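Epimerase family protein SDR39U1 (Homo sapiens, PDB 4B4O) probably acts as an NADP-dependent oxidoreductase of the short-chain dehydrogenase/reductase superfamily, with NADPH bound to its Rossmann-type domain. Local coordinates at residues A110-S115 against H212-G217; V153-G158 against A199-H204. The protein carries 3 engineered substitutions. All coordinates share one frame; numbering follows the deposited sequence.

Interaction 1: residues A110-S115 against H212-G217; sequences AYYQPS and HGVLNG
Tyr-112 stands in extended loop backbone just past the 3-10 turn at 110-111, while its partner Asn-216 lies in strand 213-217, and the two main chains stay apart so that only side chains bridge them. The phenol and the carboxamide arrive from opposite directions. Tyr-112 OH donates to Asn-216 OD1 at 2.6 Å, landing in the carbonyl plane on a lone pair, with a C=O...O angle of 122°. OD1 sits at the hydroxyl end of the ring, at its edge and near its plane, 3.4 Å from CE2 of Tyr-112, and the amide plane stands nearly upright to the ring, 86° away. Tyr-112 holds CG anti to its carbonyl carbon (chi1 -48°), which sends the long ring straight across toward the strand. On that strand a methyl of Val-214, CG1, lies loosely beside the hydroxyl, 4.4 Å from Tyr-112 OH.

Both polar ends of this buried pair have second partners. Tyr-112 OH is also hydrogen-bonded to Arg-156 NH1, which leaves its proton for Asn-216, and ND2 of the same amide is bonded to Ile-268 O, so the amide is fixed against flipping. Tyr-120 meets the Tyr-112 ring with the two planes only moderately inclined, and the backbone N of Asn-216 is held by Glu-122.

The arrangement belongs to the parallel sheet of a Rossmann-type domain, as in other NAD(P)-dependent epimerase/dehydratase proteins: the loop that leaves the end of strand 102-108 is tied to strand 213-217, with the Asn-216 side chain about 11 Å from NADPH.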
loop_
_atom_site.group_PDB
_atom_site.type_symbol
_atom_site.label_atom_id
_atom_site.label_comp_id
_atom_site.label_asym_id
_atom_site.label_seq_id
_atom_site.Cartn_x
_atom_site.Cartn_y
_atom_site.Cartn_z
ATOM N N ALA A 110 -4.062 -0.063 -8.452
ATOM C CA ALA A 110 -5.343 -0.433 -9.060
ATOM C C ALA A 110 -5.993 0.730 -9.835
ATOM O O ALA A 110 -6.870 0.504 -10.668
ATOM C CB ALA A 110 -6.286 -0.927 -7.981
ATOM N N TYR A 111 -5.582 1.961 -9.543
ATOM C CA TYR A 111 -6.024 3.137 -10.304
ATOM C C TYR A 111 -5.772 2.983 -11.812
ATOM O O TYR A 111 -6.554 3.457 -12.622
ATOM C CB TYR A 111 -5.295 4.391 -9.785
ATOM C CG TYR A 111 -5.779 5.704 -10.368
ATOM C CD1 TYR A 111 -6.889 6.351 -9.837
ATOM C CD2 TYR A 111 -5.116 6.303 -11.419
ATOM C CE1 TYR A 111 -7.340 7.545 -10.354
ATOM C CE2 TYR A 111 -5.570 7.485 -11.956
ATOM C CZ TYR A 111 -6.681 8.109 -11.404
ATOM O OH TYR A 111 -7.133 9.305 -11.917
ATOM N N TYR A 112 -4.655 2.353 -12.167
ATOM C CA TYR A 112 -4.237 2.225 -13.562
ATOM C C TYR A 112 -4.801 0.949 -14.207
ATOM O O TYR A 112 -4.751 -0.131 -13.629
ATOM C CB TYR A 112 -2.708 2.249 -13.686
ATOM C CG TYR A 112 -2.057 3.376 -12.921
ATOM C CD1 TYR A 112 -2.274 4.698 -13.262
ATOM C CD2 TYR A 112 -1.225 3.108 -11.841
ATOM C CE1 TYR A 112 -1.685 5.723 -12.546
ATOM C CE2 TYR A 112 -0.619 4.131 -11.120
ATOM C CZ TYR A 112 -0.855 5.434 -11.476
ATOM O OH TYR A 112 -0.236 6.433 -10.766
ATOM N N GLN A 113 -5.367 1.117 -15.391
ATOM C CA GLN A 113 -6.026 0.050 -16.104
ATOM C C GLN A 113 -5.038 -1.097 -16.387
ATOM O O GLN A 113 -4.040 -0.911 -17.065
ATOM C CB GLN A 113 -6.622 0.635 -17.394
ATOM C CG GLN A 113 -7.093 -0.323 -18.481
ATOM C CD GLN A 113 -8.366 -1.096 -18.155
ATOM O OE1 GLN A 113 -9.511 -0.553 -18.235
ATOM N NE2 GLN A 113 -8.188 -2.402 -17.861
ATOM N N PRO A 114 -5.324 -2.296 -15.862
ATOM C CA PRO A 114 -4.472 -3.431 -16.192
ATOM C C PRO A 114 -4.421 -3.669 -17.687
ATOM O O PRO A 114 -5.429 -3.517 -18.375
ATOM C CB PRO A 114 -5.163 -4.598 -15.498
ATOM C CG PRO A 114 -5.904 -3.975 -14.371
ATOM C CD PRO A 114 -6.413 -2.684 -14.944
ATOM N N SER A 115 -3.234 -4.044 -18.159
ATOM C CA SER A 115 -2.914 -4.091 -19.579
ATOM C C SER A 115 -1.584 -4.807 -19.772
ATOM O O SER A 115 -0.697 -4.721 -18.946
ATOM C CB SER A 115 -2.809 -2.674 -20.150
ATOM O OG SER A 115 -2.257 -2.674 -21.461
ATOM N N HIS A 212 5.033 16.774 -3.110
ATOM C CA HIS A 212 3.584 16.978 -3.131
ATOM C C HIS A 212 2.959 16.110 -4.198
ATOM O O HIS A 212 3.624 15.702 -5.131
ATOM C CB HIS A 212 3.260 18.450 -3.392
ATOM C CG HIS A 212 3.845 18.966 -4.685
ATOM N ND1 HIS A 212 5.186 19.255 -4.835
ATOM C CD2 HIS A 212 3.241 19.166 -5.957
ATOM C CE1 HIS A 212 5.424 19.632 -6.140
ATOM N NE2 HIS A 212 4.232 19.590 -6.822
ATOM N N GLY A 213 1.676 15.801 -4.061
ATOM C CA GLY A 213 0.933 15.113 -5.116
ATOM C C GLY A 213 1.094 13.618 -5.125
ATOM O O GLY A 213 1.350 12.992 -4.105
ATOM N N VAL A 214 0.904 13.042 -6.299
ATOM C CA VAL A 214 0.848 11.594 -6.445
ATOM C C VAL A 214 2.238 11.030 -6.687
ATOM O O VAL A 214 2.975 11.537 -7.527
ATOM C CB VAL A 214 -0.016 11.148 -7.623
ATOM C CG1 VAL A 214 0.142 9.649 -7.790
ATOM C CG2 VAL A 214 -1.462 11.529 -7.395
ATOM N N LEU A 215 2.571 9.986 -5.924
ATOM C CA LEU A 215 3.810 9.233 -6.065
ATOM C C LEU A 215 3.487 7.741 -6.201
ATOM O O LEU A 215 2.667 7.204 -5.465
ATOM C CB LEU A 215 4.693 9.423 -4.821
ATOM C CG LEU A 215 5.109 10.835 -4.414
ATOM C CD1 LEU A 215 5.837 10.804 -3.087
ATOM C CD2 LEU A 215 5.942 11.457 -5.523
ATOM N N ASN A 216 4.128 7.080 -7.150
ATOM C CA ASN A 216 3.888 5.651 -7.344
ATOM C C ASN A 216 4.798 4.889 -6.428
ATOM O O ASN A 216 6.020 4.983 -6.547
ATOM C CB ASN A 216 4.102 5.218 -8.801
ATOM C CG ASN A 216 2.939 5.585 -9.705
ATOM O OD1 ASN A 216 1.781 5.639 -9.266
ATOM N ND2 ASN A 216 3.238 5.843 -10.975
ATOM N N GLY A 217 4.201 4.181 -5.480
ATOM C CA GLY A 217 4.947 3.387 -4.514
ATOM C C GLY A 217 5.317 2.009 -5.043
ATOM O O GLY A 217 4.800 0.984 -4.570
#

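Interaction 2: residues V153-G158 against A199-H204; sequences VVVRSG and AGILTH. With NDP (NADPH dihydro-nicotinamide-adenine-dinucleotide phosphate), chain I.
Val-155 meets Ile-201 and Leu-202 through aliphatic branches alone, and the flat group of the site, the nicotinamide ring of NADPH, lies farther along the same strand. Ser-157 sits above the plane but outside the ring, off its C4N-C5N margin, with CB 3.5 Å from C5N, while Gly-158 O comes in closer to the ring plane beside C4N, 3.2 Å away. C4N is the carbon that carries the hydride in NADPH. Ser-157 OG donates to Gly-158 O at 2.8 Å, tilted 23° from the carbonyl plane, and so ties serine and carbonyl together beside the ring. With a glycine in place of Ser-157, the ring would probably lose its neighbour beside C5N, and Gly-158 O, without its hydroxyl donor, would be freer to shift beside C4N.

Toward the helix, Val-155 splits its two methyls. CG1, anti to the backbone N (chi1 -175°), approaches CG2 of Ile-201 at 4.1 Å, while CG2 of Val-155 rests on CD2 of Leu-202 at 3.8 Å. Ile-201 points its CB at the strand; Leu-202 starts off to the side and brings only its end in. Beyond Val-155, Leu-202 also touches Val-104 and Val-106 of strand 102-108 and Leu-16 of helix 11-22. On the helix itself, Ala-199 O is gripped from opposite faces of its plane by Thr-203 N and Thr-203 OG1.

Strand 151-161 thus turns Val-155 to helix 195-207 and, one residue on, Arg-156 to Glu-140 of helix 131-143, the layered alpha/beta pattern of a Rossmann fold. With no hydrogen bond crossing between them, strand and helix meet by apolar packing, while the polar contacts of Ser-157 and Gly-158 lie at the nicotinamide.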
loop_
_atom_site.group_PDB
_atom_site.type_symbol
_atom_site.label_atom_id
_atom_site.label_comp_id
_atom_site.label_asym_id
_atom_site.label_seq_id
_atom_site.Cartn_x
_atom_site.Cartn_y
_atom_site.Cartn_z
ATOM N N VAL A 153 0.177 14.546 -0.060
ATOM C CA VAL A 153 0.833 13.512 -0.846
ATOM C C VAL A 153 -0.069 12.274 -0.885
ATOM O O VAL A 153 -0.701 11.922 0.102
ATOM C CB VAL A 153 2.220 13.118 -0.271
ATOM C CG1 VAL A 153 2.844 12.028 -1.130
ATOM C CG2 VAL A 153 3.148 14.313 -0.222
ATOM N N VAL A 154 -0.137 11.628 -2.042
ATOM C CA VAL A 154 -0.810 10.351 -2.147
ATOM C C VAL A 154 0.190 9.387 -2.747
ATOM O O VAL A 154 0.713 9.635 -3.817
ATOM C CB VAL A 154 -2.068 10.415 -3.030
ATOM C CG1 VAL A 154 -2.572 9.017 -3.298
ATOM C CG2 VAL A 154 -3.144 11.258 -2.371
ATOM N N VAL A 155 0.449 8.292 -2.052
ATOM C CA VAL A 155 1.328 7.243 -2.553
ATOM C C VAL A 155 0.489 6.059 -3.017
ATOM O O VAL A 155 -0.138 5.368 -2.210
ATOM C CB VAL A 155 2.358 6.814 -1.469
ATOM C CG1 VAL A 155 3.360 5.813 -2.017
ATOM C CG2 VAL A 155 3.100 8.038 -0.922
ATOM N N ARG A 156 0.438 5.848 -4.323
ATOM C CA ARG A 156 -0.255 4.698 -4.882
ATOM C C ARG A 156 0.717 3.523 -4.846
ATOM O O ARG A 156 1.696 3.481 -5.598
ATOM C CB ARG A 156 -0.690 4.969 -6.316
ATOM C CG ARG A 156 -1.845 5.957 -6.436
ATOM C CD ARG A 156 -1.967 6.523 -7.839
ATOM N NE ARG A 156 -3.040 7.512 -7.939
ATOM C CZ ARG A 156 -3.289 8.257 -9.000
ATOM N NH1 ARG A 156 -2.545 8.146 -10.091
ATOM N NH2 ARG A 156 -4.296 9.101 -8.978
ATOM N N SER A 157 0.429 2.536 -4.011
ATOM C CA SER A 157 1.365 1.449 -3.762
ATOM C C SER A 157 1.104 0.216 -4.615
ATOM O O SER A 157 -0.042 -0.155 -4.891
ATOM C CB SER A 157 1.292 1.044 -2.292
ATOM O OG SER A 157 2.233 0.029 -1.986
ATOM N N GLY A 158 2.186 -0.450 -4.993
ATOM C CA GLY A 158 2.108 -1.801 -5.538
ATOM C C GLY A 158 2.070 -2.805 -4.400
ATOM O O GLY A 158 1.789 -2.445 -3.268
ATOM N N ALA A 199 7.933 2.286 3.261
ATOM C CA ALA A 199 8.178 2.983 4.501
ATOM C C ALA A 199 9.078 4.206 4.282
ATOM O O ALA A 199 8.845 5.287 4.840
ATOM C CB ALA A 199 8.807 2.011 5.496
ATOM N N GLY A 200 10.101 4.019 3.446
ATOM C CA GLY A 200 11.042 5.086 3.090
ATOM C C GLY A 200 10.436 6.236 2.280
ATOM O O GLY A 200 10.679 7.406 2.578
ATOM N N ILE A 201 9.629 5.890 1.277
ATOM C CA ILE A 201 8.939 6.884 0.474
ATOM C C ILE A 201 8.004 7.704 1.344
ATOM O O ILE A 201 8.002 8.917 1.287
ATOM C CB ILE A 201 8.137 6.234 -0.662
ATOM C CG1 ILE A 201 9.088 5.672 -1.729
ATOM C CG2 ILE A 201 7.183 7.239 -1.272
ATOM C CD1 ILE A 201 8.405 4.657 -2.627
ATOM N N LEU A 202 7.218 7.031 2.159
ATOM C CA LEU A 202 6.291 7.701 3.050
ATOM C C LEU A 202 7.029 8.657 3.985
ATOM O O LEU A 202 6.609 9.785 4.192
ATOM C CB LEU A 202 5.503 6.671 3.865
ATOM C CG LEU A 202 4.488 5.830 3.105
ATOM C CD1 LEU A 202 4.024 4.687 3.995
ATOM C CD2 LEU A 202 3.362 6.702 2.604
ATOM N N THR A 203 8.132 8.190 4.551
ATOM C CA THR A 203 8.950 9.014 5.424
ATOM C C THR A 203 9.525 10.215 4.692
ATOM O O THR A 203 9.591 11.307 5.237
ATOM C CB THR A 203 10.070 8.180 6.037
ATOM O OG1 THR A 203 9.479 7.160 6.842
ATOM C CG2 THR A 203 10.974 9.029 6.924
ATOM N N HIS A 204 9.979 9.997 3.474
ATOM C CA HIS A 204 10.506 11.073 2.687
ATOM C C HIS A 204 9.421 12.089 2.400
ATOM O O HIS A 204 9.684 13.299 2.393
ATOM C CB HIS A 204 11.115 10.505 1.409
ATOM C CG HIS A 204 11.911 11.498 0.625
ATOM N ND1 HIS A 204 12.962 12.118 1.134
ATOM C CD2 HIS A 204 11.770 11.962 -0.675
ATOM C CE1 HIS A 204 13.478 12.943 0.217
ATOM N NE2 HIS A 204 12.747 12.837 -0.895
HETATM P PA NDP I . -3.234 -4.019 7.187
HETATM O O1A NDP I . -4.538 -4.827 6.979
HETATM O O2A NDP I . -1.989 -4.693 7.799
HETATM O O5B NDP I . -3.447 -2.747 8.185
HETATM C C5B NDP I . -4.733 -2.135 8.163
HETATM C C4B NDP I . -4.963 -1.479 9.501
HETATM O O4B NDP I . -6.147 -0.693 9.381
HETATM C C3B NDP I . -5.176 -2.512 10.612
HETATM O O3B NDP I . -4.020 -2.670 11.483
HETATM C C2B NDP I . -6.356 -1.967 11.403
HETATM O O2B NDP I . -5.937 -1.213 12.531
HETATM C C1B NDP I . -7.009 -0.996 10.468
HETATM N N9A NDP I . -8.202 -1.670 9.950
HETATM C C8A NDP I . -8.393 -2.946 9.483
HETATM N N7A NDP I . -9.745 -3.113 9.161
HETATM C C5A NDP I . -10.378 -1.942 9.439
HETATM C C6A NDP I . -11.736 -1.398 9.348
HETATM N N6A NDP I . -12.757 -2.128 8.852
HETATM N N1A NDP I . -11.956 -0.130 9.754
HETATM C C2A NDP I . -10.930 0.616 10.258
HETATM N N3A NDP I . -9.650 0.200 10.349
HETATM C C4A NDP I . -9.353 -1.016 9.952
HETATM O O3 NDP I . -2.981 -3.421 5.704
HETATM P PN NDP I . -1.536 -2.962 5.156
HETATM O O1N NDP I . -0.714 -2.437 6.322
HETATM O O2N NDP I . -0.945 -4.063 4.328
HETATM O O5D NDP I . -1.940 -1.738 4.131
HETATM C C5D NDP I . -2.513 -0.573 4.768
HETATM C C4D NDP I . -3.267 0.297 3.783
HETATM O O4D NDP I . -2.473 0.304 2.603
HETATM C C3D NDP I . -4.646 -0.248 3.360
HETATM O O3D NDP I . -5.607 0.848 3.221
HETATM C C2D NDP I . -4.369 -0.972 2.038
HETATM O O2D NDP I . -5.379 -0.926 1.023
HETATM C C1D NDP I . -3.225 -0.165 1.482
HETATM N N1N NDP I . -2.380 -0.917 0.537
HETATM C C2N NDP I . -1.764 -2.051 0.898
HETATM C C3N NDP I . -0.975 -2.742 0.005
HETATM C C7N NDP I . -0.304 -3.986 0.460
HETATM O O7N NDP I . -0.215 -4.179 1.670
HETATM N N7N NDP I . 0.186 -4.858 -0.416
HETATM C C4N NDP I . -0.734 -2.232 -1.374
HETATM C C5N NDP I . -1.438 -0.986 -1.658
HETATM C C6N NDP I . -2.221 -0.384 -0.691
HETATM P P2B NDP I . -6.732 -1.405 13.972
HETATM O O1X NDP I . -8.030 -0.636 13.840
HETATM O O2X NDP I . -6.954 -2.933 14.180
HETATM O O3X NDP I . -5.667 -0.706 14.854
#

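How the interactions relate
From the N terminus, the chain leaves strand 102-108 through the loop holding 110-115, passes along helix 131-143, and enters strand 151-161 with 153-158. It then runs through helix 166-176 to helix 195-207, where 199-204 closes the shorter loop of interaction 2, and on into strand 213-217, where 212-217 closes the longer loop of interaction 1. Interaction 2 therefore lies wholly within interaction 1 along the sequence. Strands 151-161 and 213-217 are parallel neighbours, probably hydrogen-bonded from Leu-215 N to Val-154 O (2.8 Å). Interaction 1 ties a loop to the sheet, whereas interaction 2 ties a helix to it.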